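Ferredoxin (Rhodopseudomonas palustris, PDB 4LTU) probably carries electrons as an adrenodoxin/putidaredoxin-type ferredoxin, using a single [2Fe-2S] cluster. Local coordinates at residues C49-D54 with R84-I89. Sequence-based numbering, arbitrary orientation.
With FES (Fe2/s2 (inorganic) cluster), chain C.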
ATOM      1  N   CYS A  49       1.293  -5.652   4.947  1.00 16.19           N
ATOM      2  CA  CYS A  49       0.623  -5.005   3.814  1.00 14.76           C
ATOM      3  C   CYS A  49       1.508  -3.884   3.221  1.00 14.41           C
ATOM      4  O   CYS A  49       0.980  -2.923   2.649  1.00 14.34           O
ATOM      5  CB  CYS A  49      -0.703  -4.384   4.265  1.00 15.21           C
ATOM      6  SG  CYS A  49      -0.533  -3.017   5.453  1.00 14.81           S
ATOM      7  N   HIS A  50       2.825  -4.012   3.401  1.00 13.45           N
ATOM      8  CA  HIS A  50       3.866  -3.039   2.998  1.00 13.94           C
ATOM      9  C   HIS A  50       3.732  -2.626   1.533  1.00 14.05           C
ATOM     10  O   HIS A  50       3.481  -3.468   0.688  1.00 13.88           O
ATOM     11  CB  HIS A  50       5.238  -3.738   3.200  1.00 13.33           C
ATOM     12  CG  HIS A  50       6.442  -2.856   3.055  1.00 13.12           C
ATOM     13  ND1 HIS A  50       6.385  -1.473   3.085  1.00 14.85           N
ATOM     14  CD2 HIS A  50       7.759  -3.175   2.970  1.00 10.92           C
ATOM     15  CE1 HIS A  50       7.612  -0.979   3.008  1.00 12.87           C
ATOM     16  NE2 HIS A  50       8.461  -1.994   2.959  1.00 15.45           N
ATOM     17  N   VAL A  51       3.861  -1.337   1.234  1.00 14.82           N
ATOM     18  CA  VAL A  51       4.013  -0.903  -0.160  1.00 15.32           C
ATOM     19  C   VAL A  51       4.988   0.257  -0.263  1.00 16.40           C
ATOM     20  O   VAL A  51       5.232   0.949   0.717  1.00 17.03           O
ATOM     21  CB  VAL A  51       2.683  -0.464  -0.826  1.00 15.62           C
ATOM     22  CG1 VAL A  51       1.766  -1.656  -1.122  1.00 15.45           C
ATOM     23  CG2 VAL A  51       1.978   0.617  -0.020  1.00 14.56           C
ATOM     24  N   TYR A  52       5.539   0.474  -1.459  1.00 17.80           N
ATOM     25  CA  TYR A  52       6.246   1.726  -1.773  1.00 18.41           C
ATOM     26  C   TYR A  52       5.378   2.622  -2.653  1.00 19.26           C
ATOM     27  O   TYR A  52       4.986   2.259  -3.759  1.00 19.58           O
ATOM     28  CB  TYR A  52       7.605   1.484  -2.439  1.00 17.67           C
ATOM     29  CG  TYR A  52       8.421   0.264  -1.959  1.00 18.46           C
ATOM     30  CD1 TYR A  52       8.814   0.124  -0.629  1.00 17.12           C
ATOM     31  CD2 TYR A  52       8.853  -0.704  -2.873  1.00 18.74           C
ATOM     32  CE1 TYR A  52       9.576  -0.979  -0.194  1.00 16.11           C
ATOM     33  CE2 TYR A  52       9.625  -1.805  -2.463  1.00 19.02           C
ATOM     34  CZ  TYR A  52       9.987  -1.928  -1.117  1.00 20.52           C
ATOM     35  OH  TYR A  52      10.748  -3.018  -0.719  1.00 19.75           O
ATOM     36  N   VAL A  53       5.047   3.791  -2.134  1.00 21.14           N
ATOM     37  CA  VAL A  53       4.328   4.783  -2.892  1.00 22.67           C
ATOM     38  C   VAL A  53       5.288   5.379  -3.939  1.00 24.73           C
ATOM     39  O   VAL A  53       6.500   5.553  -3.672  1.00 24.54           O
ATOM     40  CB  VAL A  53       3.809   5.870  -1.964  1.00 22.78           C
ATOM     41  CG1 VAL A  53       2.957   6.855  -2.726  1.00 21.08           C
ATOM     42  CG2 VAL A  53       2.995   5.225  -0.820  1.00 22.90           C
ATOM     43  N   ASP A  54       4.765   5.645  -5.133  1.00 25.79           N
ATOM     44  CA  ASP A  54       5.580   6.272  -6.153  1.00 27.84           C
ATOM     45  C   ASP A  54       6.083   7.625  -5.672  1.00 27.95           C
ATOM     46  O   ASP A  54       5.310   8.446  -5.150  1.00 27.50           O
ATOM     47  CB  ASP A  54       4.818   6.444  -7.467  1.00 28.21           C
ATOM     48  CG  ASP A  54       5.755   6.551  -8.649  1.00 31.56           C
ATOM     49  OD1 ASP A  54       6.716   5.746  -8.703  1.00 31.40           O
ATOM     50  OD2 ASP A  54       5.542   7.438  -9.516  1.00 36.44           O
ATOM     51  N   ARG A  84       4.918   2.660   2.924  1.00 15.77           N
ATOM     52  CA  ARG A  84       3.638   2.884   3.601  1.00 14.96           C
ATOM     53  C   ARG A  84       2.988   1.524   3.910  1.00 14.04           C
ATOM     54  O   ARG A  84       3.320   0.512   3.293  1.00 13.51           O
ATOM     55  CB  ARG A  84       2.658   3.706   2.739  1.00 15.32           C
ATOM     56  CG  ARG A  84       2.899   5.227   2.579  1.00 16.79           C
ATOM     57  CD  ARG A  84       2.831   6.001   3.876  1.00 15.40           C
ATOM     58  NE  ARG A  84       1.611   5.634   4.569  1.00 18.40           N
ATOM     59  CZ  ARG A  84       0.530   6.397   4.690  1.00 17.99           C
ATOM     60  NH1 ARG A  84       0.492   7.640   4.208  1.00 17.02           N
ATOM     61  NH2 ARG A  84      -0.519   5.903   5.325  1.00 18.48           N
ATOM     62  N   LEU A  85       2.070   1.523   4.870  1.00 13.67           N
ATOM     63  CA  LEU A  85       1.172   0.397   5.122  1.00 13.68           C
ATOM     64  C   LEU A  85      -0.074   0.673   4.322  1.00 13.89           C
ATOM     65  O   LEU A  85      -0.777   1.637   4.588  1.00 13.14           O
ATOM     66  CB  LEU A  85       0.808   0.298   6.606  1.00 13.87           C
ATOM     67  CG  LEU A  85       1.937  -0.173   7.524  1.00 12.31           C
ATOM     68  CD1 LEU A  85       1.477  -0.103   8.941  1.00  9.69           C
ATOM     69  CD2 LEU A  85       2.311  -1.604   7.132  1.00  8.41           C
ATOM     70  N   SER A  86      -0.304  -0.178   3.330  1.00 13.92           N
ATOM     71  CA  SER A  86      -1.371  -0.020   2.370  1.00 14.23           C
ATOM     72  C   SER A  86      -2.776  -0.063   2.950  1.00 14.11           C
ATOM     73  O   SER A  86      -3.697   0.460   2.334  1.00 14.05           O
ATOM     74  CB  SER A  86      -1.245  -1.064   1.261  1.00 14.35           C
ATOM     75  OG  SER A  86      -1.500  -2.350   1.778  1.00 15.48           O
ATOM     76  N   CYS A  87      -2.961  -0.675   4.113  1.00 14.74           N
ATOM     77  CA  CYS A  87      -4.284  -0.645   4.762  1.00 15.01           C
ATOM     78  C   CYS A  87      -4.536   0.739   5.409  1.00 15.84           C
ATOM     79  O   CYS A  87      -5.677   1.094   5.702  1.00 15.29           O
ATOM     80  CB  CYS A  87      -4.427  -1.781   5.788  1.00 15.19           C
ATOM     81  SG  CYS A  87      -3.306  -1.678   7.230  1.00 12.40           S
ATOM     82  N   GLN A  88      -3.465   1.509   5.612  1.00 15.79           N
ATOM     83  CA  GLN A  88      -3.582   2.875   6.131  1.00 16.96           C
ATOM     84  C   GLN A  88      -3.649   3.966   5.022  1.00 17.52           C
ATOM     85  O   GLN A  88      -3.628   5.159   5.321  1.00 17.89           O
ATOM     86  CB  GLN A  88      -2.436   3.182   7.113  1.00 17.06           C
ATOM     87  CG  GLN A  88      -2.257   2.162   8.218  1.00 17.26           C
ATOM     88  CD  GLN A  88      -3.487   1.979   9.042  1.00 17.86           C
ATOM     89  OE1 GLN A  88      -3.882   2.886   9.773  1.00 21.36           O
ATOM     90  NE2 GLN A  88      -4.132   0.812   8.917  1.00 16.77           N
ATOM     91  N   ILE A  89      -3.722   3.561   3.758  1.00 17.69           N
ATOM     92  CA  ILE A  89      -3.949   4.514   2.676  1.00 18.02           C
ATOM     93  C   ILE A  89      -5.433   4.486   2.256  1.00 19.64           C
ATOM     94  O   ILE A  89      -5.939   3.465   1.767  1.00 19.49           O
ATOM     95  CB  ILE A  89      -3.043   4.217   1.463  1.00 17.39           C
ATOM     96  CG1 ILE A  89      -1.566   4.491   1.816  1.00 16.59           C
ATOM     97  CG2 ILE A  89      -3.490   5.029   0.265  1.00 15.83           C
ATOM     98  CD1 ILE A  89      -0.531   3.822   0.903  1.00 12.44           C
TER
HETATM   99 FE1  FES C 201      -1.813  -5.431   9.253  1.00 17.72          FE
HETATM  100 FE2  FES C 201      -1.971  -3.332   7.193  1.00 16.41          FE
HETATM  101  S1  FES C 201      -1.087  -3.393   9.207  1.00 19.16           S
HETATM  102  S2  FES C 201      -2.630  -5.396   7.201  1.00 15.65           S
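V51 and R84 face each other as an antiparallel hydrogen-bonded pair: V51 N reaches R84 O at 2.8 Å and R84 N returns to V51 O. H50 and L85 form the next, non-hydrogen-bonded pair, with CA atoms 4.9 Å apart. Beyond them C49 O accepts twice, from S86 N at 3.1 Å, 40° out of the carbonyl plane, and from S86 OG at 2.7 Å, in that plane on a lone pair. Chi1 of 68° sets OG between the backbone N and carbonyl carbon of S86, turned to this oxygen. An alanine here would remove OG, and C49 O would probably lose its in-plane donor, keeping from this segment the out-of-plane S86 N-H. On the sheet face carrying V51 and R84, V53 CG2 packs 3.4 Å from R84 CG, the two side chains running alongside, while the arginine NE forms a salt bridge with E68; I89 CD1 touches V51 and V53. In this [2Fe-2S] ferredoxin domain, pairing of strand 50-53 with edge strand 83-85 brings C49 SG and C87 SG to one iron, FE2, at 2.3 and 2.1 Å. C87 N gives C49 SG a weak bond, and Q88 NE2 donates to C87 SG at 3.1 Å. Such N-H donors would probably stabilise negative charge on the thiolates and so influence the cluster's potential.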